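Local coordinates for uncharacterized protein (Bacteroides uniformis, PDB 4Q53) that is of unknown function but adopts the cystatin-like fold of the DUF4783 family, which belongs to the NTF2 clan, at residues Thr43-Gly46 with Thr47-Phe51; Ile77-Ala81 with Asn82-Arg86. All blocks are in the same frame, centred on the assembly; numbering follows the deposited sequence. Where two conformers were deposited one is given.

How the interactions relate
Two kinds of local pairing meet here in one small domain: interaction 1 is a run of four-residue steps along helix 41-54, and interaction 2 is a beta hairpin within the curved sheet on which that helix packs. Their centres lie about 16 Å apart, yet they touch through Phe51, which ends the first. Its CE2 comes within 3.8 Å of Leu78 CD2, and its CZ lies 3.9 Å from Phe85 CE1 in an edge-to-face ring contact. Asn82 ND2, bonded to Asn54 O at the end of the same helix, is another link. With the function unknown, no active site can be assigned; a triethylene glycol, probably from the crystallisation liquor, lies about 3 Å from the Arg86 side chain.

Interaction 1 (Thr43-Gly46 with Thr47-Phe51); sequences TAEG and TMAAF
Thr43 offers a single carbonyl oxygen to two donors of Thr47, one from the backbone and one from the side chain. The amide N of Thr47 sits 2.8 Å from Thr43 O, tilted 22° from the carbonyl plane, while the hydroxyl OG1 of Thr47 reaches the same Thr43 O at 2.9 Å from the opposite face, 37° out of that plane. The hydroxyl folds back onto the preceding turn because it stands beside its own backbone N (chi1 -62°). Thr43 CG2 slants past it, 4.2 Å from Thr47 OG1, and the Thr43 hydroxyl bonds instead to Asp40.

Ala44 turns its methyl away from the following turn and onto Val28 of strand 28-32, leaving its carbonyl to do the work: Ala44 O accepts from Met48 N at 3.0 Å. The root of the Met48 side chain, a selenomethionine, lies against the same oxygen, with CG 3.5 Å from Ala44 O, before two bends lead its end away. That residue then packs on Leu20 and Ile105. This is the regular four-residue bonding of an alpha helix, here the helix that lies across the curved sheet in a cystatin-like fold, with Ala44 and Met48 buried on the side of it that packs against the sheet and helix 17-20.

Glu45 belongs to a more open side. Its carbonyl takes the N-H of Ala49, Glu45 O to Ala49 N being 2.8 Å, and its chain, bent at the second torsion, swings the carboxylate forward until OE2 is 4.0 Å from Ala49 CB. The same OE2 bonds to Ser17 OG, tying the helix to helix 17-20, which Ala49 also touches through Ser17. Gly46, with no side chain of its own, contributes backbone alone: Gly46 O receives Ala50 N at 3.0 Å.

Interaction 2 (Ile77-Ala81 with Asn82-Arg86); sequences ILMTA and NGNFR
The ring of Phe85 is approached by Thr80 at its edge, the hydroxyl lying in the ring plane with OG1 4.0 Å from Phe85 CE1; Leu78 O also sits near that rim, and the ring of His55 meets Phe85 edge-to-face. The Asn84 side chain lies alongside that of Met79, pointing the same way, with Asn84 OD1 3.5 Å from Met79 CB. Its ND2 bonds to Glu110.

These side chains belong to a tight antiparallel hairpin, its strands at 167°, that forms part of the curved sheet of the cystatin-like fold. Leu78 and Phe85 are a hydrogen-bonded pair on the buried face: Leu78 N to Phe85 O and Phe85 N to Leu78 O are both 2.8 Å. The neighbouring pairs, Ile77 with Arg86 and Met79 with Asn84, are non-hydrogen-bonded and lie on the other face.

Toward the turn the backbone pairing falters. Thr80 N reaches Gly83 O only by a weak, bent bond, and Asn84 OD1 adds another weak one. A chi1 of 88° sets the Thr80 hydroxyl OG1 between its backbone N and carbonyl carbon, where it donates to Gly83 O at 2.7 Å, in the carbonyl plane and on a lone pair, and accepts from Asn82 N at 2.9 Å. Gly83 itself takes a positive phi of 107°, where a CB would press on the carbonyl oxygen of Asn82, so the backbone here calls for glycine.

Two waters complete the turn. Both donate to Thr80 O; one also gives a bond to Asn84 OD1, the other accepts from Gly83 N at 3.0 Å. This is consistent with a turn closed largely by the Thr80 hydroxyl and the two waters, with Asn82 ND2 also bonded to Asn54 O.

Interaction 1 (Thr43-Gly46 with Thr47-Phe51)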
# COMPACT_ATOMS: atom_id res chain seq x y z
N THR A 43 -2.28 -13.54 -1.57
CA THR A 43 -3.53 -12.96 -2.01
C THR A 43 -3.44 -11.44 -2.03
O THR A 43 -3.99 -10.79 -2.91
CB THR A 43 -4.68 -13.41 -1.11
OG1 THR A 43 -4.77 -14.85 -1.15
CG2 THR A 43 -6.01 -12.80 -1.54
N ALA A 44 -2.75 -10.88 -1.05
CA ALA A 44 -2.55 -9.44 -1.00
C ALA A 44 -1.78 -8.94 -2.22
O ALA A 44 -2.15 -7.94 -2.83
CB ALA A 44 -1.84 -9.05 0.27
N GLU A 45 -0.72 -9.64 -2.58
CA GLU A 45 0.04 -9.27 -3.77
C GLU A 45 -0.84 -9.36 -5.01
O GLU A 45 -0.79 -8.50 -5.87
CB GLU A 45 1.31 -10.12 -3.92
CG GLU A 45 2.28 -9.69 -5.03
CD GLU A 45 1.83 -10.03 -6.45
OE1 GLU A 45 1.09 -11.03 -6.65
OE2 GLU A 45 2.22 -9.31 -7.39
N GLY A 46 -1.64 -10.42 -5.10
CA GLY A 46 -2.54 -10.59 -6.23
C GLY A 46 -3.58 -9.50 -6.34
O GLY A 46 -3.89 -9.00 -7.43
N THR A 47 -4.13 -9.11 -5.20
CA THR A 47 -5.10 -8.03 -5.16
C THR A 47 -4.45 -6.71 -5.61
O THR A 47 -5.03 -5.95 -6.38
CB THR A 47 -5.66 -7.88 -3.74
OG1 THR A 47 -6.32 -9.09 -3.38
CG2 THR A 47 -6.63 -6.72 -3.64
N MSE A 48 -3.24 -6.43 -5.13
CA MSE A 48 -2.55 -5.21 -5.52
C MSE A 48 -2.15 -5.25 -7.00
O MSE A 48 -2.19 -4.23 -7.67
CB MSE A 48 -1.36 -4.92 -4.58
CG MSE A 48 -1.80 -4.48 -3.17
SE MSE A 48 -3.05 -2.99 -3.17
CE MSE A 48 -2.05 -1.74 -4.29
N ALA A 49 -1.78 -6.43 -7.52
CA ALA A 49 -1.47 -6.56 -8.93
C ALA A 49 -2.69 -6.17 -9.76
O ALA A 49 -2.58 -5.44 -10.74
CB ALA A 49 -1.02 -7.99 -9.28
N ALA A 50 -3.85 -6.68 -9.37
CA ALA A 50 -5.08 -6.36 -10.10
C ALA A 50 -5.37 -4.86 -9.97
O ALA A 50 -5.79 -4.21 -10.94
CB ALA A 50 -6.25 -7.17 -9.58
N PHE A 51 -5.16 -4.30 -8.80
CA PHE A 51 -5.45 -2.88 -8.62
C PHE A 51 -4.57 -2.04 -9.54
O PHE A 51 -5.07 -1.17 -10.24
CB PHE A 51 -5.27 -2.42 -7.17
CG PHE A 51 -5.62 -0.97 -6.99
CD1 PHE A 51 -6.94 -0.59 -6.79
CD2 PHE A 51 -4.64 0.01 -7.08
CE1 PHE A 51 -7.27 0.75 -6.66
CE2 PHE A 51 -4.98 1.34 -6.96
CZ PHE A 51 -6.29 1.71 -6.75

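Interaction 2 (Ile77-Ala81 with Asn82-Arg86)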
# COMPACT_ATOMS: atom_id res chain seq x y z
N ILE A 77 -1.27 10.44 -1.71
CA ILE A 77 -2.22 10.51 -2.80
C ILE A 77 -1.65 9.82 -4.03
O ILE A 77 -0.55 10.14 -4.50
CB ILE A 77 -2.57 11.97 -3.17
CG1 ILE A 77 -3.17 12.73 -2.00
CG2 ILE A 77 -3.52 12.03 -4.36
CD1 ILE A 77 -4.57 12.39 -1.69
N LEU A 78 -2.44 8.88 -4.55
CA LEU A 78 -2.10 8.11 -5.74
C LEU A 78 -2.92 8.61 -6.91
O LEU A 78 -4.14 8.51 -6.89
CB LEU A 78 -2.39 6.63 -5.49
CG LEU A 78 -1.93 5.63 -6.54
CD1 LEU A 78 -0.41 5.48 -6.51
CD2 LEU A 78 -2.60 4.30 -6.32
N MSE A 79 -2.24 9.17 -7.91
CA MSE A 79 -2.93 9.62 -9.11
C MSE A 79 -2.77 8.56 -10.18
O MSE A 79 -1.67 8.06 -10.42
CB MSE A 79 -2.36 10.95 -9.56
CG MSE A 79 -2.67 12.10 -8.60
SE MSE A 79 -1.97 13.80 -9.23
CE MSE A 79 -2.86 13.83 -10.96
N THR A 80 -3.89 8.19 -10.80
CA THR A 80 -3.87 7.14 -11.82
C THR A 80 -4.70 7.53 -13.02
O THR A 80 -5.42 8.52 -12.99
CB THR A 80 -4.37 5.75 -11.30
OG1 THR A 80 -5.79 5.65 -11.44
CG2 THR A 80 -3.96 5.50 -9.85
N ALA A 81 -4.59 6.73 -14.08
CA ALA A 81 -5.36 6.94 -15.29
C ALA A 81 -6.83 6.56 -15.11
O ALA A 81 -7.64 6.79 -16.01
CB ALA A 81 -4.73 6.16 -16.46
N ASN A 82 -7.17 5.99 -13.96
CA ASN A 82 -8.54 5.56 -13.66
C ASN A 82 -8.92 5.95 -12.22
O ASN A 82 -9.29 5.11 -11.40
CB ASN A 82 -8.67 4.04 -13.90
CG ASN A 82 -10.09 3.51 -13.75
OD1 ASN A 82 -11.08 4.25 -13.84
ND2 ASN A 82 -10.19 2.21 -13.52
N GLY A 83 -8.81 7.23 -11.92
CA GLY A 83 -9.12 7.74 -10.59
C GLY A 83 -7.91 8.15 -9.78
O GLY A 83 -6.78 7.69 -10.03
N ASN A 84 -8.16 9.03 -8.81
CA ASN A 84 -7.17 9.37 -7.80
C ASN A 84 -7.63 8.81 -6.47
O ASN A 84 -8.83 8.71 -6.22
CB ASN A 84 -7.00 10.88 -7.73
CG ASN A 84 -6.62 11.48 -9.07
OD1 ASN A 84 -5.84 10.90 -9.82
ND2 ASN A 84 -7.19 12.63 -9.38
N PHE A 85 -6.67 8.43 -5.63
CA PHE A 85 -6.97 7.69 -4.41
C PHE A 85 -6.11 8.20 -3.26
O PHE A 85 -4.92 8.45 -3.42
CB PHE A 85 -6.68 6.20 -4.59
CG PHE A 85 -7.46 5.57 -5.69
CD1 PHE A 85 -6.99 5.61 -7.00
CD2 PHE A 85 -8.67 4.96 -5.44
CE1 PHE A 85 -7.71 5.05 -8.02
CE2 PHE A 85 -9.40 4.41 -6.48
CZ PHE A 85 -8.93 4.46 -7.76
N ARG A 86 -6.72 8.30 -2.09
CA ARG A 86 -5.95 8.36 -0.87
C ARG A 86 -5.50 6.97 -0.49
O ARG A 86 -6.31 6.04 -0.53
CB ARG A 86 -6.80 8.94 0.27
CG ARG A 86 -7.52 10.22 -0.07
CD ARG A 86 -6.69 11.42 0.32
NE ARG A 86 -7.19 12.07 1.52
CZ ARG A 86 -6.56 12.11 2.69
NH1 ARG A 86 -5.36 11.55 2.86
NH2 ARG A 86 -7.14 12.74 3.69
O HOH W 1 -4.97 11.32 -12.32
O HOH W 2 -8.16 9.38 -13.88